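Local atomic coordinates of pyrrolysyl-tRNA synthetase (Desulfitobacterium hafniense, PDB entry 3DSQ), a protein that probably charges its cognate tRNA with pyrrolysine at the expense of ATP, working as a homodimeric class II aminoacyl-tRNA synthetase. Residues B[19-24]-B[44-49]; B[25-30]-B[51-56]; B[62-65]-B[70-73]. All coordinates share one frame; numbering follows the deposited sequence.

From the N terminus, the chain enters helix 16-24, turns through 25-28 into the short helix 29-32, and then runs into the long helix 39-68, which takes part in all three contacts. Contact 1 folds 44-49 back on 19-24, and contact 2 folds 51-56 back on 25-30; their segments alternate along the sequence, so the two loops cross. They also touch, with about 7 Å between their centres, and together bind helix 16-24 and the turn after it to one flank of the long helix. Contact 3 follows in series, its centre about 18 Å from that of contact 2. It closes the short turn that links helix 39-68 to helix 72-85 and the class II core-type fold.

Contact 1: B[19-24]-B[44-49]; sequences YQRLKE and RAFQGI
The outer end of the F46 ring (CD1, CE1 and CZ) meets L22 and R21 of helix 16-24, and this is the tight part of the contact. L22 comes to the ring obliquely, CD2 lying 3.7 Å from CE1 of F46, and the same methyl reaches CG2 of I49 at 3.9 Å. It therefore bridges two residues almost one helical turn apart on 44-49. F46 swings out to meet it with CG anti to the backbone N (chi1 169°). R21 comes to the ring edge with its aliphatic stem: CG is 3.7 Å from CZ of F46, near the ring plane, and the two side chains cross at about a right angle.

L22 is buried, with W14 and L32 also against it, whereas R21 and F46 are partly exposed and form the looser side. There the R21 chain bends at chi2 (50°) and carries the guanidinium away from F46: NE forms a salt bridge with E50, while NH1 makes a long, weak one with OE1 of E24 (3.4 Å) and is hydrogen-bonded to OD1 of N286. The whole is a near-parallel helix pair (axes 11.0 Å apart, 16°) packed through apolar side chains, helix 16-24 lying along the first half of helix 39-68.

Contact 2: B[25-30]-B[51-56]; sequences LNASGE and HQLMSQ
L25 meets L53 just where helix 16-24 ends in a Schellman motif, and the two leucines form the centre of the contact. N26 takes the C-prime position with positive phi (56°); a probable backbone bond from A27 N to L22 O, and one from N26 N to K23 O, end the helix. The turn places L25 and A27 against the same leucine of helix 39-68.

Both L25 and L53 point their CB atoms at each other, so the side chains meet at their bases: CB of L25 lies 3.6 Å from CB of L53. From there the two chains pass each other obliquely, each sending CD1 over the base of the other. CD1 of L53 lies against both CB of L25 (3.6 Å) and CB of A27 (3.5 Å), and also packs on L22 of the preceding helix. In L53 the CG is anti to the carbonyl carbon (chi1 -63°), which directs this branch toward the turn. CD1 of L25 points in toward helix 39-68, 4.0 Å from CG of M54.

M54 starts out away from the turn, and it is the first part of its chain that L25 touches. I287, near the C terminus, packs on both L25 and M54 and so adds a third element to the apolar cluster. The polar groups of the turn have other partners: OD1 of N26 accepts a hydrogen bond from Q268 N, and S28 is the N-cap of the next helix, its OG capping a backbone N just past E30 while its own N is hydrogen-bonded to OE1 of Q31.

Contact 3: B[62-65]-B[70-73]; sequences EQLR and RPAL
L64, on the last turns of helix 39-68, faces the extended backbone of R70 and P71, with CA of L64 6.3 Å from CA of R70, before the chain enters the next helix at A72. P71 is the N-cap of that helix; just four residues separate the two segments, which makes this a tight helix-to-helix turn.

One methyl group does nearly all the touching. CD2 of L64 lies 3.3 Å from N of R70 and 3.5 Å from C of the same residue, pressing on the main chain rather than on a side chain. It then continues to P71, where CD2 is 3.9 Å from N and 4.5 Å from the ring carbon CD. The leucine reaches this position because CG is anti to the backbone N (chi1 171°), which carries its branched end across to the other segment although CB itself does not point there. L64 is buried, with D281 packed on it as well. Residues of the second subunit pack on L64 (through V90), R70 and P71, so the same turn forms part of the dimer interface.

The charged chains leave the contact on divergent courses. The side chain of R70 starts away from L64 and extends to a salt bridge between its NH1 and E78. R65 likewise points away; its NH1 lies close to OE2 of E62 in a salt bridge of bent, weak hydrogen-bond geometry, and it also forms a cation-pi interaction with W146 of the second subunit. Just beyond P71, the backbone N of A72 at the start of helix 72-85 donates to OD1 of D281.

The chemistry is thus divided: across the turn there is van der Waals packing of one leucine methyl on the backbone of R70 and the start of P71, while the charged ends of R70 and R65 lead away from it, to E78 and to W146 of the second subunit.

Contact 1: B[19-24]-B[44-49]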
ATOM      1  N   TYR B  19      23.831  21.977  -0.303  1.00 29.01           N
ATOM      2  CA  TYR B  19      23.853  20.882   0.652  1.00 28.38           C
ATOM      3  C   TYR B  19      22.629  19.975   0.454  1.00 28.67           C
ATOM      4  O   TYR B  19      22.751  18.745   0.406  1.00 26.31           O
ATOM      5  CB  TYR B  19      23.865  21.454   2.065  1.00 28.45           C
ATOM      6  CG  TYR B  19      23.967  20.432   3.170  1.00 28.45           C
ATOM      7  CD1 TYR B  19      25.210  19.948   3.595  1.00 31.64           C
ATOM      8  CD2 TYR B  19      22.819  19.951   3.804  1.00 30.18           C
ATOM      9  CE1 TYR B  19      25.304  19.010   4.632  1.00 32.10           C
ATOM     10  CE2 TYR B  19      22.901  19.015   4.837  1.00 31.16           C
ATOM     11  CZ  TYR B  19      24.143  18.554   5.247  1.00 33.21           C
ATOM     12  OH  TYR B  19      24.216  17.653   6.286  1.00 37.39           O
ATOM     13  N   GLN B  20      21.450  20.584   0.331  1.00 27.17           N
ATOM     14  CA  GLN B  20      20.221  19.823   0.139  1.00 27.67           C
ATOM     15  C   GLN B  20      20.241  19.031  -1.169  1.00 26.39           C
ATOM     16  O   GLN B  20      19.766  17.901  -1.226  1.00 25.28           O
ATOM     17  CB  GLN B  20      18.996  20.748   0.129  1.00 30.25           C
ATOM     18  CG  GLN B  20      17.689  19.984  -0.047  1.00 37.27           C
ATOM     19  CD  GLN B  20      16.468  20.883  -0.232  1.00 42.49           C
ATOM     20  OE1 GLN B  20      16.333  21.582  -1.244  1.00 43.95           O
ATOM     21  NE2 GLN B  20      15.571  20.860   0.747  1.00 44.29           N
ATOM     22  N   ARG B  21      20.760  19.652  -2.220  1.00 24.35           N
ATOM     23  CA  ARG B  21      20.850  19.019  -3.526  1.00 27.39           C
ATOM     24  C   ARG B  21      21.761  17.781  -3.450  1.00 26.66           C
ATOM     25  O   ARG B  21      21.408  16.701  -3.921  1.00 27.76           O
ATOM     26  CB  ARG B  21      21.388  20.036  -4.545  1.00 26.08           C
ATOM     27  CG  ARG B  21      21.570  19.506  -5.967  1.00 29.53           C
ATOM     28  CD  ARG B  21      20.335  18.786  -6.474  1.00 30.14           C
ATOM     29  NE  ARG B  21      20.419  18.486  -7.901  1.00 32.80           N
ATOM     30  CZ  ARG B  21      19.506  17.796  -8.578  1.00 31.30           C
ATOM     31  NH1 ARG B  21      18.431  17.323  -7.962  1.00 33.19           N
ATOM     32  NH2 ARG B  21      19.663  17.592  -9.877  1.00 31.38           N
ATOM     33  N   LEU B  22      22.923  17.944  -2.836  1.00 26.87           N
ATOM     34  CA  LEU B  22      23.864  16.848  -2.693  1.00 27.96           C
ATOM     35  C   LEU B  22      23.249  15.724  -1.870  1.00 28.78           C
ATOM     36  O   LEU B  22      23.540  14.544  -2.097  1.00 25.09           O
ATOM     37  CB  LEU B  22      25.157  17.347  -2.041  1.00 28.09           C
ATOM     38  CG  LEU B  22      25.931  18.379  -2.875  1.00 30.63           C
ATOM     39  CD1 LEU B  22      27.177  18.805  -2.122  1.00 31.78           C
ATOM     40  CD2 LEU B  22      26.310  17.796  -4.245  1.00 33.23           C
ATOM     41  N   LYS B  23      22.389  16.086  -0.918  1.00 28.02           N
ATOM     42  CA  LYS B  23      21.743  15.078  -0.084  1.00 28.31           C
ATOM     43  C   LYS B  23      20.714  14.294  -0.885  1.00 26.72           C
ATOM     44  O   LYS B  23      20.632  13.077  -0.763  1.00 28.25           O
ATOM     45  CB  LYS B  23      21.071  15.716   1.137  1.00 30.87           C
ATOM     46  CG  LYS B  23      21.707  15.328   2.461  1.00 33.31           C
ATOM     47  CD  LYS B  23      20.741  15.507   3.635  1.00 35.07           C
ATOM     48  CE  LYS B  23      21.390  15.080   4.948  1.00 36.76           C
ATOM     49  NZ  LYS B  23      20.435  15.152   6.100  1.00 41.15           N
ATOM     50  N   GLU B  24      19.930  14.991  -1.704  1.00 26.69           N
ATOM     51  CA  GLU B  24      18.919  14.335  -2.531  1.00 27.25           C
ATOM     52  C   GLU B  24      19.582  13.358  -3.498  1.00 27.45           C
ATOM     53  O   GLU B  24      18.973  12.362  -3.912  1.00 24.64           O
ATOM     54  CB  GLU B  24      18.157  15.338  -3.387  1.00 29.02           C
ATOM     55  CG  GLU B  24      17.557  16.524  -2.668  1.00 33.31           C
ATOM     56  CD  GLU B  24      16.783  17.402  -3.630  1.00 32.77           C
ATOM     57  OE1 GLU B  24      17.278  17.632  -4.755  1.00 32.09           O
ATOM     58  OE2 GLU B  24      15.687  17.863  -3.262  1.00 38.10           O
ATOM     59  N   ARG B  44      32.139  25.829  -8.090  1.00 37.08           N
ATOM     60  CA  ARG B  44      32.736  25.021  -9.148  1.00 38.24           C
ATOM     61  C   ARG B  44      32.756  23.550  -8.737  1.00 36.98           C
ATOM     62  O   ARG B  44      32.351  22.672  -9.492  1.00 37.39           O
ATOM     63  CB  ARG B  44      34.164  25.489  -9.426  1.00 39.29           C
ATOM     64  CG  ARG B  44      34.982  24.504 -10.239  1.00 42.26           C
ATOM     65  CD  ARG B  44      36.463  24.738 -10.006  1.00 44.69           C
ATOM     66  NE  ARG B  44      36.953  25.878 -10.761  1.00 45.63           N
ATOM     67  CZ  ARG B  44      38.075  26.531 -10.483  1.00 48.05           C
ATOM     68  NH1 ARG B  44      38.825  26.156  -9.454  1.00 46.40           N
ATOM     69  NH2 ARG B  44      38.451  27.554 -11.245  1.00 47.22           N
ATOM     70  N   ALA B  45      33.240  23.285  -7.534  1.00 35.21           N
ATOM     71  CA  ALA B  45      33.297  21.923  -7.042  1.00 32.87           C
ATOM     72  C   ALA B  45      31.907  21.310  -6.994  1.00 33.20           C
ATOM     73  O   ALA B  45      31.712  20.158  -7.384  1.00 29.76           O
ATOM     74  CB  ALA B  45      33.917  21.901  -5.668  1.00 34.62           C
ATOM     75  N   PHE B  46      30.938  22.090  -6.514  1.00 31.92           N
ATOM     76  CA  PHE B  46      29.564  21.623  -6.396  1.00 30.92           C
ATOM     77  C   PHE B  46      29.044  21.053  -7.698  1.00 31.54           C
ATOM     78  O   PHE B  46      28.455  19.971  -7.733  1.00 30.29           O
ATOM     79  CB  PHE B  46      28.646  22.766  -5.966  1.00 30.04           C
ATOM     80  CG  PHE B  46      27.199  22.428  -6.066  1.00 27.68           C
ATOM     81  CD1 PHE B  46      26.614  21.564  -5.148  1.00 23.82           C
ATOM     82  CD2 PHE B  46      26.426  22.938  -7.106  1.00 24.39           C
ATOM     83  CE1 PHE B  46      25.280  21.212  -5.261  1.00 24.53           C
ATOM     84  CE2 PHE B  46      25.087  22.591  -7.228  1.00 26.05           C
ATOM     85  CZ  PHE B  46      24.511  21.723  -6.303  1.00 23.14           C
ATOM     86  N   GLN B  47      29.264  21.814  -8.762  1.00 32.91           N
ATOM     87  CA  GLN B  47      28.835  21.451 -10.097  1.00 34.63           C
ATOM     88  C   GLN B  47      29.432  20.108 -10.520  1.00 34.37           C
ATOM     89  O   GLN B  47      28.744  19.257 -11.096  1.00 33.56           O
ATOM     90  CB  GLN B  47      29.260  22.552 -11.069  1.00 36.91           C
ATOM     91  CG  GLN B  47      28.388  22.687 -12.293  1.00 42.24           C
ATOM     92  CD  GLN B  47      28.769  23.887 -13.145  1.00 46.95           C
ATOM     93  OE1 GLN B  47      28.874  25.014 -12.644  1.00 49.80           O
ATOM     94  NE2 GLN B  47      28.969  23.656 -14.441  1.00 47.39           N
ATOM     95  N   GLY B  48      30.711  19.923 -10.223  1.00 34.65           N
ATOM     96  CA  GLY B  48      31.383  18.686 -10.585  1.00 36.96           C
ATOM     97  C   GLY B  48      30.868  17.482  -9.823  1.00 37.04           C
ATOM     98  O   GLY B  48      30.648  16.420 -10.408  1.00 36.90           O
ATOM     99  N   ILE B  49      30.677  17.641  -8.515  1.00 36.76           N
ATOM    100  CA  ILE B  49      30.170  16.552  -7.690  1.00 36.74           C
ATOM    101  C   ILE B  49      28.724  16.235  -8.069  1.00 37.46           C
ATOM    102  O   ILE B  49      28.357  15.070  -8.225  1.00 36.15           O
ATOM    103  CB  ILE B  49      30.255  16.902  -6.190  1.00 36.90           C
ATOM    104  CG1 ILE B  49      31.728  17.026  -5.778  1.00 36.21           C
ATOM    105  CG2 ILE B  49      29.536  15.844  -5.356  1.00 34.16           C
ATOM    106  CD1 ILE B  49      31.926  17.455  -4.338  1.00 36.90           C
TER

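Contact 2: B[25-30]-B[51-56]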
ATOM      1  N   LEU B  25      20.807  13.690  -3.894  1.00 25.98           N
ATOM      2  CA  LEU B  25      21.576  12.868  -4.817  1.00 28.40           C
ATOM      3  C   LEU B  25      22.396  11.829  -4.064  1.00 28.55           C
ATOM      4  O   LEU B  25      23.256  11.165  -4.641  1.00 29.80           O
ATOM      5  CB  LEU B  25      22.501  13.752  -5.657  1.00 26.76           C
ATOM      6  CG  LEU B  25      21.772  14.789  -6.506  1.00 26.58           C
ATOM      7  CD1 LEU B  25      22.753  15.692  -7.256  1.00 25.80           C
ATOM      8  CD2 LEU B  25      20.867  14.054  -7.465  1.00 25.53           C
ATOM      9  N   ASN B  26      22.126  11.698  -2.770  1.00 28.78           N
ATOM     10  CA  ASN B  26      22.823  10.741  -1.924  1.00 30.56           C
ATOM     11  C   ASN B  26      24.342  10.870  -1.894  1.00 30.75           C
ATOM     12  O   ASN B  26      25.067   9.876  -2.013  1.00 29.14           O
ATOM     13  CB  ASN B  26      22.431   9.304  -2.308  1.00 33.21           C
ATOM     14  CG  ASN B  26      20.994   8.976  -1.930  1.00 35.46           C
ATOM     15  OD1 ASN B  26      20.538   9.311  -0.831  1.00 35.49           O
ATOM     16  ND2 ASN B  26      20.277   8.318  -2.829  1.00 35.50           N
ATOM     17  N   ALA B  27      24.826  12.097  -1.718  1.00 29.87           N
ATOM     18  CA  ALA B  27      26.257  12.333  -1.636  1.00 29.17           C
ATOM     19  C   ALA B  27      26.733  11.726  -0.317  1.00 29.94           C
ATOM     20  O   ALA B  27      25.927  11.417   0.562  1.00 29.38           O
ATOM     21  CB  ALA B  27      26.544  13.828  -1.662  1.00 28.73           C
ATOM     22  N   SER B  28      28.041  11.555  -0.174  1.00 29.50           N
ATOM     23  CA  SER B  28      28.574  10.981   1.048  1.00 30.23           C
ATOM     24  C   SER B  28      28.688  12.040   2.127  1.00 30.92           C
ATOM     25  O   SER B  28      28.695  13.236   1.836  1.00 29.38           O
ATOM     26  CB  SER B  28      29.957  10.364   0.798  1.00 28.85           C
ATOM     27  OG  SER B  28      30.875  11.337   0.341  1.00 30.28           O
ATOM     28  N   GLY B  29      28.765  11.587   3.375  1.00 31.42           N
ATOM     29  CA  GLY B  29      28.915  12.499   4.489  1.00 32.53           C
ATOM     30  C   GLY B  29      30.206  13.278   4.329  1.00 33.63           C
ATOM     31  O   GLY B  29      30.294  14.434   4.757  1.00 34.59           O
ATOM     32  N   GLU B  30      31.215  12.663   3.711  1.00 32.92           N
ATOM     33  CA  GLU B  30      32.486  13.355   3.509  1.00 34.06           C
ATOM     34  C   GLU B  30      32.266  14.486   2.515  1.00 32.48           C
ATOM     35  O   GLU B  30      32.694  15.618   2.742  1.00 34.67           O
ATOM     36  CB  GLU B  30      33.564  12.396   2.986  1.00 37.94           C
ATOM     37  CG  GLU B  30      34.971  12.979   3.024  1.00 43.58           C
ATOM     38  CD  GLU B  30      36.049  11.978   2.619  1.00 47.85           C
ATOM     39  OE1 GLU B  30      36.040  11.524   1.456  1.00 49.47           O
ATOM     40  OE2 GLU B  30      36.907  11.646   3.468  1.00 49.50           O
ATOM     41  N   HIS B  51      27.255  16.667 -10.870  1.00 37.04           N
ATOM     42  CA  HIS B  51      27.344  16.013 -12.169  1.00 37.51           C
ATOM     43  C   HIS B  51      27.571  14.509 -12.056  1.00 35.29           C
ATOM     44  O   HIS B  51      26.907  13.728 -12.727  1.00 34.69           O
ATOM     45  CB  HIS B  51      28.479  16.626 -12.989  1.00 40.86           C
ATOM     46  CG  HIS B  51      28.622  16.026 -14.352  1.00 46.80           C
ATOM     47  ND1 HIS B  51      27.744  16.301 -15.381  1.00 49.29           N
ATOM     48  CD2 HIS B  51      29.512  15.132 -14.844  1.00 46.94           C
ATOM     49  CE1 HIS B  51      28.087  15.602 -16.447  1.00 49.28           C
ATOM     50  NE2 HIS B  51      29.156  14.884 -16.148  1.00 50.68           N
ATOM     51  N   GLN B  52      28.526  14.119 -11.218  1.00 35.75           N
ATOM     52  CA  GLN B  52      28.850  12.717 -10.991  1.00 35.09           C
ATOM     53  C   GLN B  52      27.703  11.995 -10.284  1.00 34.24           C
ATOM     54  O   GLN B  52      27.419  10.831 -10.575  1.00 31.64           O
ATOM     55  CB  GLN B  52      30.120  12.603 -10.144  1.00 38.24           C
ATOM     56  CG  GLN B  52      30.455  11.178  -9.686  1.00 44.71           C
ATOM     57  CD  GLN B  52      30.801  10.245 -10.840  1.00 49.03           C
ATOM     58  OE1 GLN B  52      31.735  10.503 -11.600  1.00 51.68           O
ATOM     59  NE2 GLN B  52      30.047   9.155 -10.974  1.00 49.98           N
ATOM     60  N   LEU B  53      27.044  12.677  -9.348  1.00 32.31           N
ATOM     61  CA  LEU B  53      25.937  12.046  -8.632  1.00 31.53           C
ATOM     62  C   LEU B  53      24.749  11.843  -9.561  1.00 29.42           C
ATOM     63  O   LEU B  53      24.069  10.818  -9.502  1.00 29.03           O
ATOM     64  CB  LEU B  53      25.522  12.884  -7.414  1.00 31.92           C
ATOM     65  CG  LEU B  53      26.599  13.037  -6.333  1.00 32.80           C
ATOM     66  CD1 LEU B  53      26.080  13.904  -5.178  1.00 31.17           C
ATOM     67  CD2 LEU B  53      27.010  11.659  -5.836  1.00 31.14           C
ATOM     68  N   MET B  54      24.498  12.812 -10.429  1.00 30.26           N
ATOM     69  CA  MET B  54      23.380  12.674 -11.352  1.00 33.11           C
ATOM     70  C   MET B  54      23.646  11.495 -12.280  1.00 33.06           C
ATOM     71  O   MET B  54      22.741  10.710 -12.580  1.00 31.70           O
ATOM     72  CB  MET B  54      23.178  13.965 -12.143  1.00 33.90           C
ATOM     73  CG  MET B  54      22.682  15.115 -11.260  1.00 38.85           C
ATOM     74  SD  MET B  54      22.567  16.695 -12.109  1.00 43.37           S
ATOM     75  CE  MET B  54      20.909  16.752 -12.501  1.00 43.68           C
ATOM     76  N   SER B  55      24.899  11.362 -12.703  1.00 33.72           N
ATOM     77  CA  SER B  55      25.299  10.274 -13.588  1.00 34.56           C
ATOM     78  C   SER B  55      25.040   8.943 -12.896  1.00 33.27           C
ATOM     79  O   SER B  55      24.433   8.046 -13.470  1.00 35.97           O
ATOM     80  CB  SER B  55      26.787  10.401 -13.944  1.00 35.87           C
ATOM     81  OG  SER B  55      27.209   9.306 -14.740  1.00 38.22           O
ATOM     82  N   GLN B  56      25.505   8.815 -11.659  1.00 33.30           N
ATOM     83  CA  GLN B  56      25.294   7.589 -10.898  1.00 33.87           C
ATOM     84  C   GLN B  56      23.803   7.289 -10.758  1.00 33.01           C
ATOM     85  O   GLN B  56      23.375   6.144 -10.894  1.00 32.55           O
ATOM     86  CB  GLN B  56      25.939   7.712  -9.516  1.00 35.78           C
ATOM     87  CG  GLN B  56      27.449   7.535  -9.538  1.00 39.99           C
ATOM     88  CD  GLN B  56      28.108   7.923  -8.230  1.00 43.44           C
ATOM     89  OE1 GLN B  56      27.562   7.693  -7.148  1.00 44.83           O
ATOM     90  NE2 GLN B  56      29.301   8.506  -8.322  1.00 46.56           N
TER

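Contact 3: B[62-65]-B[70-73]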
ATOM      1  N   GLU B  62      18.587   2.832 -14.740  1.00 36.40           N
ATOM      2  CA  GLU B  62      18.635   1.930 -15.884  1.00 39.11           C
ATOM      3  C   GLU B  62      18.394   0.510 -15.408  1.00 38.61           C
ATOM      4  O   GLU B  62      17.683  -0.269 -16.037  1.00 39.06           O
ATOM      5  CB  GLU B  62      19.995   2.022 -16.577  1.00 42.48           C
ATOM      6  CG  GLU B  62      20.123   3.224 -17.473  1.00 44.91           C
ATOM      7  CD  GLU B  62      19.052   3.239 -18.542  1.00 50.11           C
ATOM      8  OE1 GLU B  62      18.986   2.270 -19.335  1.00 53.33           O
ATOM      9  OE2 GLU B  62      18.273   4.217 -18.589  1.00 51.83           O
ATOM     10  N   GLN B  63      19.008   0.193 -14.281  1.00 39.55           N
ATOM     11  CA  GLN B  63      18.885  -1.104 -13.652  1.00 43.29           C
ATOM     12  C   GLN B  63      17.399  -1.372 -13.370  1.00 44.32           C
ATOM     13  O   GLN B  63      16.891  -2.483 -13.564  1.00 44.56           O
ATOM     14  CB  GLN B  63      19.695  -1.071 -12.356  1.00 45.91           C
ATOM     15  CG  GLN B  63      19.638  -2.309 -11.493  1.00 51.19           C
ATOM     16  CD  GLN B  63      20.371  -2.099 -10.181  1.00 54.06           C
ATOM     17  OE1 GLN B  63      21.600  -1.975 -10.152  1.00 56.53           O
ATOM     18  NE2 GLN B  63      19.619  -2.039  -9.088  1.00 55.97           N
ATOM     19  N   LEU B  64      16.707  -0.330 -12.923  1.00 43.23           N
ATOM     20  CA  LEU B  64      15.291  -0.418 -12.606  1.00 41.13           C
ATOM     21  C   LEU B  64      14.436  -0.667 -13.848  1.00 41.48           C
ATOM     22  O   LEU B  64      13.529  -1.492 -13.822  1.00 42.20           O
ATOM     23  CB  LEU B  64      14.857   0.875 -11.890  1.00 39.56           C
ATOM     24  CG  LEU B  64      13.389   1.203 -11.596  1.00 35.07           C
ATOM     25  CD1 LEU B  64      12.740   1.678 -12.858  1.00 36.03           C
ATOM     26  CD2 LEU B  64      12.662   0.002 -11.024  1.00 33.91           C
ATOM     27  N   ARG B  65      14.731   0.026 -14.942  1.00 42.79           N
ATOM     28  CA  ARG B  65      13.948  -0.139 -16.163  1.00 45.48           C
ATOM     29  C   ARG B  65      14.175  -1.419 -16.970  1.00 45.76           C
ATOM     30  O   ARG B  65      13.253  -1.906 -17.623  1.00 45.84           O
ATOM     31  CB  ARG B  65      14.149   1.067 -17.079  1.00 48.17           C
ATOM     32  CG  ARG B  65      15.573   1.555 -17.129  1.00 54.17           C
ATOM     33  CD  ARG B  65      15.786   2.578 -18.236  1.00 59.07           C
ATOM     34  NE  ARG B  65      15.888   1.941 -19.546  1.00 63.06           N
ATOM     35  CZ  ARG B  65      16.303   2.555 -20.650  1.00 64.31           C
ATOM     36  NH1 ARG B  65      16.661   3.833 -20.613  1.00 64.51           N
ATOM     37  NH2 ARG B  65      16.364   1.888 -21.794  1.00 64.82           N
ATOM     38  N   ARG B  70      10.901  -2.785 -10.576  1.00 31.91           N
ATOM     39  CA  ARG B  70      10.250  -2.318  -9.358  1.00 33.01           C
ATOM     40  C   ARG B  70      11.255  -1.738  -8.378  1.00 31.93           C
ATOM     41  O   ARG B  70      12.375  -2.241  -8.240  1.00 31.31           O
ATOM     42  CB  ARG B  70       9.476  -3.448  -8.678  1.00 35.01           C
ATOM     43  CG  ARG B  70      10.348  -4.550  -8.134  1.00 36.52           C
ATOM     44  CD  ARG B  70       9.501  -5.731  -7.743  1.00 40.09           C
ATOM     45  NE  ARG B  70      10.296  -6.828  -7.205  1.00 40.77           N
ATOM     46  CZ  ARG B  70       9.777  -7.978  -6.793  1.00 42.03           C
ATOM     47  NH1 ARG B  70       8.468  -8.174  -6.871  1.00 42.20           N
ATOM     48  NH2 ARG B  70      10.560  -8.921  -6.285  1.00 40.75           N
ATOM     49  N   PRO B  71      10.861  -0.663  -7.673  1.00 31.09           N
ATOM     50  CA  PRO B  71      11.721   0.002  -6.695  1.00 27.16           C
ATOM     51  C   PRO B  71      11.936  -0.830  -5.438  1.00 25.56           C
ATOM     52  O   PRO B  71      11.179  -1.765  -5.161  1.00 25.00           O
ATOM     53  CB  PRO B  71      10.980   1.308  -6.425  1.00 28.93           C
ATOM     54  CG  PRO B  71       9.550   0.900  -6.552  1.00 28.84           C
ATOM     55  CD  PRO B  71       9.567   0.037  -7.793  1.00 29.92           C
ATOM     56  N   ALA B  72      12.975  -0.468  -4.690  1.00 24.19           N
ATOM     57  CA  ALA B  72      13.374  -1.141  -3.460  1.00 25.01           C
ATOM     58  C   ALA B  72      12.271  -1.406  -2.453  1.00 26.73           C
ATOM     59  O   ALA B  72      12.201  -2.497  -1.878  1.00 24.42           O
ATOM     60  CB  ALA B  72      14.491  -0.348  -2.788  1.00 24.74           C
ATOM     61  N   LEU B  73      11.413  -0.412  -2.226  1.00 26.75           N
ATOM     62  CA  LEU B  73      10.338  -0.577  -1.262  1.00 26.34           C
ATOM     63  C   LEU B  73       9.463  -1.759  -1.646  1.00 24.88           C
ATOM     64  O   LEU B  73       9.128  -2.570  -0.806  1.00 25.52           O
ATOM     65  CB  LEU B  73       9.485   0.704  -1.162  1.00 25.18           C
ATOM     66  CG  LEU B  73       8.300   0.644  -0.189  1.00 27.32           C
ATOM     67  CD1 LEU B  73       8.798   0.276   1.216  1.00 23.82           C
ATOM     68  CD2 LEU B  73       7.572   2.000  -0.159  1.00 24.55           C
TER